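Local coordinates for periplasmic molybdate-binding protein (Azotobacter vinelandii, PDB 1ATG) that binds molybdate and tungstate in the periplasm, in a cleft between its two domains, as the solute-binding component of an ABC transporter, at residues S36-A41 with P112-Y117; V5-F10 with F53-K58; F75-G80 with I190-V195. One frame throughout, in Å; residues are numbered along the deposited sequence.

Contact 1: S36-A41 with P112-Y117; sequences SGPVYA and PQIAPY. With WO4 (tungstate(VI)ion), chain B.
The anion-binding cleft between the two domains is bordered here by two helix N-termini: Ser36, Gly37 and Pro38 open helix 36-44, and they meet Ile114, in the loop just before helix 116-127, and Pro116 in its first turn, with Ala115 as the N-cap. One direct hydrogen bond joins the two sides: Gly37 N donates to Ile114 O at 2.9 Å, nearly straight at 162°. Gly37 suits this approach because a CB on it would lie about 3.0 Å from Ile114 CB. Next to it, the Pro38 and Ile114 side chains cross at about a right angle, with Pro38 CD 3.7 Å from Ile114 CB. The tungstate completes the bridge. Ser36 carries OG anti to its carbonyl carbon (chi1 -65°), which sets the hydroxyl beside its own N, and both atoms donate to tungstate O4, Ser36 OG at 2.8 Å. Both helix starts turn backbone N-H groups to the anion, and their dipoles would favour its negative charge. The Pro116 ring lies alongside the hydroxyl bond: its CD is 3.6 Å from Ser36 OG and 3.3 Å from tungstate O4. An alanine here, lacking CG and CD, would probably open a gap beside the Ser36 hydroxyl and O4 and leave the start of helix 116-127 less rigid. Ser36 OG is also hydrogen-bonded to Ala55 N. From the other segment, Tyr117 N reaches tungstate O3 at 2.9 Å with a nearly linear angle of 172°, while O3 also lies in the ring plane at the edge of Tyr117.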
loop_
_atom_site.group_PDB
_atom_site.type_symbol
_atom_site.label_atom_id
_atom_site.label_comp_id
_atom_site.label_asym_id
_atom_site.label_seq_id
_atom_site.Cartn_x
_atom_site.Cartn_y
_atom_site.Cartn_z
ATOM N N SER A 36 -2.955 6.667 -3.105
ATOM C CA SER A 36 -3.530 7.402 -1.988
ATOM C C SER A 36 -3.811 8.862 -2.291
ATOM O O SER A 36 -4.875 9.387 -1.932
ATOM C CB SER A 36 -2.597 7.313 -0.768
ATOM O OG SER A 36 -2.508 5.960 -0.320
ATOM N N GLY A 37 -2.900 9.543 -2.977
ATOM C CA GLY A 37 -3.056 10.956 -3.321
ATOM C C GLY A 37 -4.295 11.196 -4.160
ATOM O O GLY A 37 -5.198 11.966 -3.794
ATOM N N PRO A 38 -4.379 10.575 -5.324
ATOM C CA PRO A 38 -5.525 10.734 -6.209
ATOM C C PRO A 38 -6.825 10.329 -5.536
ATOM O O PRO A 38 -7.864 10.985 -5.759
ATOM C CB PRO A 38 -5.227 9.899 -7.440
ATOM C CG PRO A 38 -3.782 9.594 -7.378
ATOM C CD PRO A 38 -3.314 9.771 -5.965
ATOM N N VAL A 39 -6.825 9.262 -4.726
ATOM C CA VAL A 39 -8.062 8.880 -4.034
ATOM C C VAL A 39 -8.470 9.971 -3.055
ATOM O O VAL A 39 -9.669 10.314 -3.014
ATOM C CB VAL A 39 -7.928 7.513 -3.353
ATOM C CG1 VAL A 39 -9.145 7.221 -2.478
ATOM C CG2 VAL A 39 -7.757 6.408 -4.376
ATOM N N TYR A 40 -7.540 10.534 -2.320
ATOM C CA TYR A 40 -7.819 11.662 -1.440
ATOM C C TYR A 40 -8.469 12.789 -2.256
ATOM O O TYR A 40 -9.473 13.352 -1.816
ATOM C CB TYR A 40 -6.508 12.154 -0.820
ATOM C CG TYR A 40 -6.617 13.551 -0.247
ATOM C CD1 TYR A 40 -7.119 13.753 1.034
ATOM C CD2 TYR A 40 -6.249 14.670 -0.987
ATOM C CE1 TYR A 40 -7.251 15.024 1.563
ATOM C CE2 TYR A 40 -6.374 15.943 -0.467
ATOM C CZ TYR A 40 -6.872 16.114 0.806
ATOM O OH TYR A 40 -6.996 17.392 1.313
ATOM N N ALA A 41 -7.865 13.119 -3.404
ATOM C CA ALA A 41 -8.412 14.212 -4.216
ATOM C C ALA A 41 -9.803 13.901 -4.717
ATOM O O ALA A 41 -10.646 14.826 -4.797
ATOM C CB ALA A 41 -7.473 14.542 -5.362
ATOM N N PRO A 112 6.397 9.357 -5.652
ATOM C CA PRO A 112 6.414 9.628 -4.226
ATOM C C PRO A 112 5.506 10.748 -3.785
ATOM O O PRO A 112 5.152 10.811 -2.602
ATOM C CB PRO A 112 7.884 9.879 -3.912
ATOM C CG PRO A 112 8.419 10.429 -5.197
ATOM C CD PRO A 112 7.732 9.585 -6.259
ATOM N N GLN A 113 5.070 11.594 -4.723
ATOM C CA GLN A 113 4.139 12.663 -4.378
ATOM C C GLN A 113 2.739 12.131 -4.135
ATOM O O GLN A 113 1.944 12.813 -3.463
ATOM C CB GLN A 113 4.089 13.687 -5.527
ATOM C CG GLN A 113 5.438 14.336 -5.805
ATOM C CD GLN A 113 5.883 15.248 -4.684
ATOM O OE1 GLN A 113 5.079 16.008 -4.142
ATOM N NE2 GLN A 113 7.158 15.175 -4.321
ATOM N N ILE A 114 2.383 10.982 -4.696
ATOM C CA ILE A 114 1.031 10.468 -4.586
ATOM C C ILE A 114 0.890 9.053 -4.024
ATOM O O ILE A 114 -0.225 8.664 -3.665
ATOM C CB ILE A 114 0.317 10.469 -5.965
ATOM C CG1 ILE A 114 1.059 9.631 -7.007
ATOM C CG2 ILE A 114 0.062 11.892 -6.462
ATOM C CD1 ILE A 114 0.291 9.434 -8.302
ATOM N N ALA A 115 1.980 8.299 -3.965
ATOM C CA ALA A 115 1.949 6.902 -3.544
ATOM C C ALA A 115 2.938 6.725 -2.412
ATOM O O ALA A 115 4.146 6.723 -2.622
ATOM C CB ALA A 115 2.304 6.006 -4.735
ATOM N N PRO A 116 2.438 6.520 -1.190
ATOM C CA PRO A 116 3.304 6.329 -0.030
ATOM C C PRO A 116 4.315 5.199 -0.171
ATOM O O PRO A 116 5.408 5.313 0.386
ATOM C CB PRO A 116 2.322 6.105 1.118
ATOM C CG PRO A 116 1.113 6.898 0.702
ATOM C CD PRO A 116 1.006 6.653 -0.791
ATOM N N TYR A 117 4.034 4.123 -0.925
ATOM C CA TYR A 117 5.056 3.082 -1.103
ATOM C C TYR A 117 6.172 3.585 -2.018
ATOM O O TYR A 117 7.289 3.078 -1.992
ATOM C CB TYR A 117 4.457 1.781 -1.653
ATOM C CG TYR A 117 3.856 0.929 -0.547
ATOM C CD1 TYR A 117 2.600 1.245 -0.030
ATOM C CD2 TYR A 117 4.555 -0.129 -0.005
ATOM C CE1 TYR A 117 2.063 0.484 1.008
ATOM C CE2 TYR A 117 4.021 -0.883 1.023
ATOM C CZ TYR A 117 2.785 -0.576 1.514
ATOM O OH TYR A 117 2.263 -1.358 2.521
HETATM W W WO4 B . -0.141 3.267 -2.759
HETATM O O1 WO4 B . -0.200 2.946 -4.506
HETATM O O2 WO4 B . -0.715 1.907 -1.857
HETATM O O3 WO4 B . 1.511 3.602 -2.231
HETATM O O4 WO4 B . -1.134 4.671 -2.336
#

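Contact 2: V5-F10 with F53-K58; sequences VTATNF and FSADEK. With WO4 (tungstate(VI)ion), chain B.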
loop_
_atom_site.group_PDB
_atom_site.type_symbol
_atom_site.label_atom_id
_atom_site.label_comp_id
_atom_site.label_asym_id
_atom_site.label_seq_id
_atom_site.Cartn_x
_atom_site.Cartn_y
_atom_site.Cartn_z
ATOM N N VAL A 5 -12.984 2.313 -0.995
ATOM C CA VAL A 5 -11.863 2.656 -1.872
ATOM C C VAL A 5 -10.565 2.448 -1.097
ATOM O O VAL A 5 -10.450 2.798 0.071
ATOM C CB VAL A 5 -11.979 4.080 -2.427
ATOM C CG1 VAL A 5 -11.912 5.116 -1.323
ATOM C CG2 VAL A 5 -10.919 4.328 -3.499
ATOM N N THR A 6 -9.599 1.841 -1.774
ATOM C CA THR A 6 -8.326 1.546 -1.136
ATOM C C THR A 6 -7.129 1.989 -1.956
ATOM O O THR A 6 -7.107 1.904 -3.180
ATOM C CB THR A 6 -8.207 0.045 -0.827
ATOM O OG1 THR A 6 -6.985 -0.204 -0.105
ATOM C CG2 THR A 6 -8.178 -0.840 -2.068
ATOM N N ALA A 7 -6.098 2.402 -1.240
ATOM C CA ALA A 7 -4.755 2.562 -1.804
ATOM C C ALA A 7 -4.426 1.224 -2.452
ATOM O O ALA A 7 -4.723 0.146 -1.908
ATOM C CB ALA A 7 -3.788 2.892 -0.688
ATOM N N THR A 8 -3.725 1.267 -3.593
ATOM C CA THR A 8 -3.478 0.068 -4.355
ATOM C C THR A 8 -2.694 -1.001 -3.614
ATOM O O THR A 8 -2.954 -2.176 -3.902
ATOM C CB THR A 8 -2.765 0.301 -5.702
ATOM O OG1 THR A 8 -1.413 0.710 -5.513
ATOM C CG2 THR A 8 -3.497 1.317 -6.560
ATOM N N ASN A 9 -1.801 -0.679 -2.700
ATOM C CA ASN A 9 -1.069 -1.741 -2.016
ATOM C C ASN A 9 -1.979 -2.779 -1.371
ATOM O O ASN A 9 -1.587 -3.941 -1.249
ATOM C CB ASN A 9 -0.168 -1.170 -0.917
ATOM C CG ASN A 9 -0.891 -0.815 0.361
ATOM O OD1 ASN A 9 -0.994 -1.589 1.333
ATOM N ND2 ASN A 9 -1.451 0.404 0.371
ATOM N N PHE A 10 -3.126 -2.317 -0.859
ATOM C CA PHE A 10 -4.003 -3.111 -0.022
ATOM C C PHE A 10 -5.116 -3.789 -0.783
ATOM O O PHE A 10 -5.958 -4.477 -0.181
ATOM C CB PHE A 10 -4.583 -2.179 1.060
ATOM C CG PHE A 10 -5.169 -2.835 2.285
ATOM C CD1 PHE A 10 -4.408 -3.643 3.104
ATOM C CD2 PHE A 10 -6.500 -2.606 2.616
ATOM C CE1 PHE A 10 -4.965 -4.209 4.246
ATOM C CE2 PHE A 10 -7.062 -3.188 3.750
ATOM C CZ PHE A 10 -6.281 -3.993 4.545
ATOM N N PHE A 53 -9.297 3.440 2.708
ATOM C CA PHE A 53 -8.070 2.877 3.241
ATOM C C PHE A 53 -6.887 3.555 2.528
ATOM O O PHE A 53 -6.675 3.327 1.330
ATOM C CB PHE A 53 -7.981 1.373 3.003
ATOM C CG PHE A 53 -8.966 0.588 3.820
ATOM C CD1 PHE A 53 -8.739 0.306 5.151
ATOM C CD2 PHE A 53 -10.138 0.136 3.237
ATOM C CE1 PHE A 53 -9.652 -0.400 5.907
ATOM C CE2 PHE A 53 -11.063 -0.592 3.981
ATOM C CZ PHE A 53 -10.812 -0.854 5.315
ATOM N N SER A 54 -6.171 4.391 3.258
ATOM C CA SER A 54 -5.004 5.036 2.652
ATOM C C SER A 54 -3.736 4.213 2.883
ATOM O O SER A 54 -3.736 3.352 3.797
ATOM C CB SER A 54 -4.816 6.419 3.272
ATOM O OG SER A 54 -3.809 7.121 2.559
ATOM N N ALA A 55 -2.647 4.519 2.187
ATOM C CA ALA A 55 -1.355 3.911 2.478
ATOM C C ALA A 55 -0.547 4.805 3.417
ATOM O O ALA A 55 0.607 4.486 3.688
ATOM C CB ALA A 55 -0.560 3.668 1.199
ATOM N N ASP A 56 -1.132 5.883 3.934
ATOM C CA ASP A 56 -0.455 6.769 4.863
ATOM C C ASP A 56 -1.455 7.272 5.910
ATOM O O ASP A 56 -2.604 6.872 5.982
ATOM C CB ASP A 56 0.200 7.945 4.141
ATOM C CG ASP A 56 -0.724 8.931 3.479
ATOM O OD1 ASP A 56 -1.956 8.908 3.646
ATOM O OD2 ASP A 56 -0.171 9.778 2.700
ATOM N N GLU A 57 -0.949 8.146 6.761
ATOM C CA GLU A 57 -1.707 8.842 7.778
ATOM C C GLU A 57 -2.099 10.228 7.264
ATOM O O GLU A 57 -3.167 10.744 7.599
ATOM C CB GLU A 57 -0.902 9.058 9.057
ATOM C CG GLU A 57 -0.269 7.824 9.656
ATOM C CD GLU A 57 0.144 8.049 11.100
ATOM O OE1 GLU A 57 -0.750 7.927 11.968
ATOM O OE2 GLU A 57 1.326 8.351 11.335
ATOM N N LYS A 58 -1.253 10.838 6.441
ATOM C CA LYS A 58 -1.476 12.195 5.957
ATOM C C LYS A 58 -2.817 12.392 5.281
ATOM O O LYS A 58 -3.516 13.369 5.644
ATOM C CB LYS A 58 -0.344 12.600 4.999
ATOM C CG LYS A 58 -0.454 14.006 4.426
ATOM C CD LYS A 58 0.600 14.251 3.355
ATOM C CE LYS A 58 0.194 13.646 2.023
ATOM N NZ LYS A 58 1.180 13.976 0.951
HETATM W W WO4 B . -0.141 3.267 -2.759
HETATM O O1 WO4 B . -0.200 2.946 -4.506
HETATM O O2 WO4 B . -0.715 1.907 -1.857
HETATM O O3 WO4 B . 1.511 3.602 -2.231
HETATM O O4 WO4 B . -1.134 4.671 -2.336
#
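Asn9 reaches toward Ala55 from the turn that ends strand 2-7, and its side chain bends round one oxygen of the tungstate. Asn9 CB is 3.3 Å from tungstate O2. Asn9 CG sits between the backbone N and the carbonyl carbon (chi1 79°), 3.5 Å from tungstate O2. At the tip, Asn9 ND2 donates to tungstate O2 at 2.8 Å and touches Ala55 CB at 3.5 Å. The other tip atom, OD1, accepts from Tyr227 OH and Gln192 NE2, which fixes the rotation of the amide and keeps N-H toward the anion. Asn9 N also donates to O2, and Thr8 OG1 holds tungstate O1 at 2.7 Å. Behind the pocket, parallel strand pairing sets the register: Phe53 N donates to Val5 O at 2.9 Å, and Ala7 N to Phe53 O at 2.8 Å. Beside this pairing, Phe10 CE2 lies over one face of the Phe53 ring, 4.1 Å from Phe53 CD1 and offset toward the rim, with the ring planes at 46°. Each donor that these segments offer the ion is an uncharged N-H or O-H, which implies that directed hydrogen bonds, without a counter-charge from here, hold the dianion.

Contact 3: F75-G80 with I190-V195; sequences FTYAIG and IVQQAV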
loop_
_atom_site.group_PDB
_atom_site.type_symbol
_atom_site.label_atom_id
_atom_site.label_comp_id
_atom_site.label_asym_id
_atom_site.label_seq_id
_atom_site.Cartn_x
_atom_site.Cartn_y
_atom_site.Cartn_z
ATOM N N PHE A 75 -8.294 5.506 12.088
ATOM C CA PHE A 75 -7.465 4.587 12.848
ATOM C C PHE A 75 -6.431 3.922 11.939
ATOM O O PHE A 75 -6.560 3.928 10.713
ATOM C CB PHE A 75 -8.316 3.546 13.570
ATOM C CG PHE A 75 -8.804 2.409 12.723
ATOM C CD1 PHE A 75 -9.848 2.571 11.837
ATOM C CD2 PHE A 75 -8.226 1.147 12.816
ATOM C CE1 PHE A 75 -10.296 1.517 11.063
ATOM C CE2 PHE A 75 -8.652 0.092 12.045
ATOM C CZ PHE A 75 -9.700 0.275 11.174
ATOM N N THR A 76 -5.394 3.422 12.578
ATOM C CA THR A 76 -4.350 2.682 11.865
ATOM C C THR A 76 -4.792 1.246 11.677
ATOM O O THR A 76 -4.892 0.509 12.675
ATOM C CB THR A 76 -3.020 2.743 12.618
ATOM O OG1 THR A 76 -2.666 4.130 12.682
ATOM C CG2 THR A 76 -1.933 1.962 11.911
ATOM N N TYR A 77 -5.059 0.816 10.453
ATOM C CA TYR A 77 -5.534 -0.532 10.176
ATOM C C TYR A 77 -4.419 -1.501 9.813
ATOM O O TYR A 77 -4.631 -2.721 9.865
ATOM C CB TYR A 77 -6.603 -0.528 9.070
ATOM C CG TYR A 77 -6.068 -0.171 7.706
ATOM C CD1 TYR A 77 -5.950 1.152 7.304
ATOM C CD2 TYR A 77 -5.676 -1.143 6.803
ATOM C CE1 TYR A 77 -5.441 1.485 6.052
ATOM C CE2 TYR A 77 -5.154 -0.831 5.559
ATOM C CZ TYR A 77 -5.045 0.485 5.206
ATOM O OH TYR A 77 -4.527 0.791 3.961
ATOM N N ALA A 78 -3.246 -0.984 9.472
ATOM C CA ALA A 78 -2.143 -1.858 9.056
ATOM C C ALA A 78 -0.885 -1.019 8.966
ATOM O O ALA A 78 -0.953 0.202 8.727
ATOM C CB ALA A 78 -2.459 -2.472 7.693
ATOM N N ILE A 79 0.264 -1.645 9.105
ATOM C CA ILE A 79 1.559 -1.009 8.882
ATOM C C ILE A 79 2.249 -1.870 7.825
ATOM O O ILE A 79 2.431 -3.085 7.999
ATOM C CB ILE A 79 2.400 -0.877 10.147
ATOM C CG1 ILE A 79 1.686 -0.029 11.210
ATOM C CG2 ILE A 79 3.747 -0.227 9.861
ATOM C CD1 ILE A 79 1.582 -0.677 12.561
ATOM N N GLY A 80 2.588 -1.250 6.696
ATOM C CA GLY A 80 3.144 -1.974 5.566
ATOM C C GLY A 80 4.594 -2.334 5.763
ATOM O O GLY A 80 5.260 -1.985 6.750
ATOM N N ILE A 190 5.506 2.795 7.080
ATOM C CA ILE A 190 4.325 2.971 6.229
ATOM C C ILE A 190 3.085 2.679 7.048
ATOM O O ILE A 190 2.505 1.587 7.019
ATOM C CB ILE A 190 4.462 2.077 4.986
ATOM C CG1 ILE A 190 5.759 2.372 4.215
ATOM C CG2 ILE A 190 3.269 2.255 4.057
ATOM C CD1 ILE A 190 6.093 1.336 3.169
ATOM N N VAL A 191 2.682 3.665 7.837
ATOM C CA VAL A 191 1.553 3.574 8.753
ATOM C C VAL A 191 0.270 3.905 8.012
ATOM O O VAL A 191 0.134 5.022 7.513
ATOM C CB VAL A 191 1.794 4.494 9.971
ATOM C CG1 VAL A 191 0.574 4.443 10.871
ATOM C CG2 VAL A 191 3.057 4.051 10.693
ATOM N N GLN A 192 -0.603 2.919 7.852
ATOM C CA GLN A 192 -1.757 3.073 6.980
ATOM C C GLN A 192 -3.030 3.298 7.769
ATOM O O GLN A 192 -3.394 2.486 8.632
ATOM C CB GLN A 192 -1.872 1.811 6.092
ATOM C CG GLN A 192 -0.542 1.464 5.440
ATOM C CD GLN A 192 -0.510 0.355 4.427
ATOM O OE1 GLN A 192 0.578 -0.146 4.128
ATOM N NE2 GLN A 192 -1.629 -0.040 3.831
ATOM N N GLN A 193 -3.693 4.420 7.468
ATOM C CA GLN A 193 -4.911 4.759 8.193
ATOM C C GLN A 193 -6.130 4.753 7.294
ATOM O O GLN A 193 -6.055 4.901 6.073
ATOM C CB GLN A 193 -4.779 6.123 8.875
ATOM C CG GLN A 193 -3.714 6.120 9.965
ATOM C CD GLN A 193 -3.988 7.205 10.991
ATOM O OE1 GLN A 193 -4.250 8.346 10.610
ATOM N NE2 GLN A 193 -3.954 6.840 12.266
ATOM N N ALA A 194 -7.274 4.508 7.933
ATOM C CA ALA A 194 -8.551 4.446 7.280
ATOM C C ALA A 194 -9.520 5.424 7.956
ATOM O O ALA A 194 -9.351 5.775 9.116
ATOM C CB ALA A 194 -9.143 3.044 7.347
ATOM N N VAL A 195 -10.480 5.876 7.159
ATOM C CA VAL A 195 -11.519 6.755 7.688
ATOM C C VAL A 195 -12.844 6.375 7.026
ATOM O O VAL A 195 -12.936 5.801 5.948
ATOM C CB VAL A 195 -11.321 8.257 7.414
ATOM C CG1 VAL A 195 -10.227 8.874 8.262
ATOM C CG2 VAL A 195 -11.063 8.530 5.933
HETATM O O HOH W 1 6.744 0.299 7.247
#
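Gln192, Tyr77 and Phe75 bury the most surface where strand 75-79 runs antiparallel to strand 191-195. The Gln192 side chain starts beside the neighbouring strand, its CB 3.2 Å from Ala78 O and 3.6 Å from Tyr77 CZ, and continues extended beyond CG. Its NE2 donates to Tyr77 OH at 3.0 Å; the hydroxyl lies within 2° of the amide plane, while the ring and amide planes stand 82° apart. Tyr77 OH is also hydrogen-bonded to Ser54 O, Gln192 OE1 to the hydroxyl of the pocket residue Tyr117, and Gln192 NE2 also to Asn9 OD1. Tyr77 CG sits between the backbone N and the carbonyl carbon (chi1 69°), and the ring beyond it turns an edge to the opposite backbone, with Gln193 C in plane and Tyr77 CD1 3.7 Å from Ala194 CB. Phe75 meets the same methyl through CE1 at 4.2 Å, while its backbone makes the two bonds of a hydrogen-bonded pair with Ala194. On the other face, Gln193 NE2 donates to Thr76 OG1 at 3.0 Å, and Arg74 binds Gln193 OE1. Tyr77 N donates to Gln192 O, and Gln192 N returns a bond of 2.9 Å to Ala78 O. At the far end a water links Gly80 O to Ile190 N. Tyr77 and Ala78 thus both face Gln192, shifting the register by one: a classic beta bulge, in a strand pair consistent with the crossover strands that join the two lobes of type II periplasmic binding proteins.

In the fold
Contact 2 is the buried one, contact 3 partly buried, and contact 1 is a surface contact, although its Ser36 is buried. Contacts 1 and 2 share the tungstate: the first presents the starts of two helices, the second a strand end and its turn. Contacts 2 and 3 belong to the same mixed sheet, parallel pairing in one and bulged antiparallel pairing in the other, and Ser54 N bonds to Gln193 O between them. Contact 3 stays away from the ion, yet its amide Gln192 reaches the hydroxyl of Tyr117 from contact 1. Chemistry follows place: hydrogen bonds to the anion in contacts 1 and 2, with aromatic packing behind the latter, and backbone bonds reinforced by side-chain amides in contact 3.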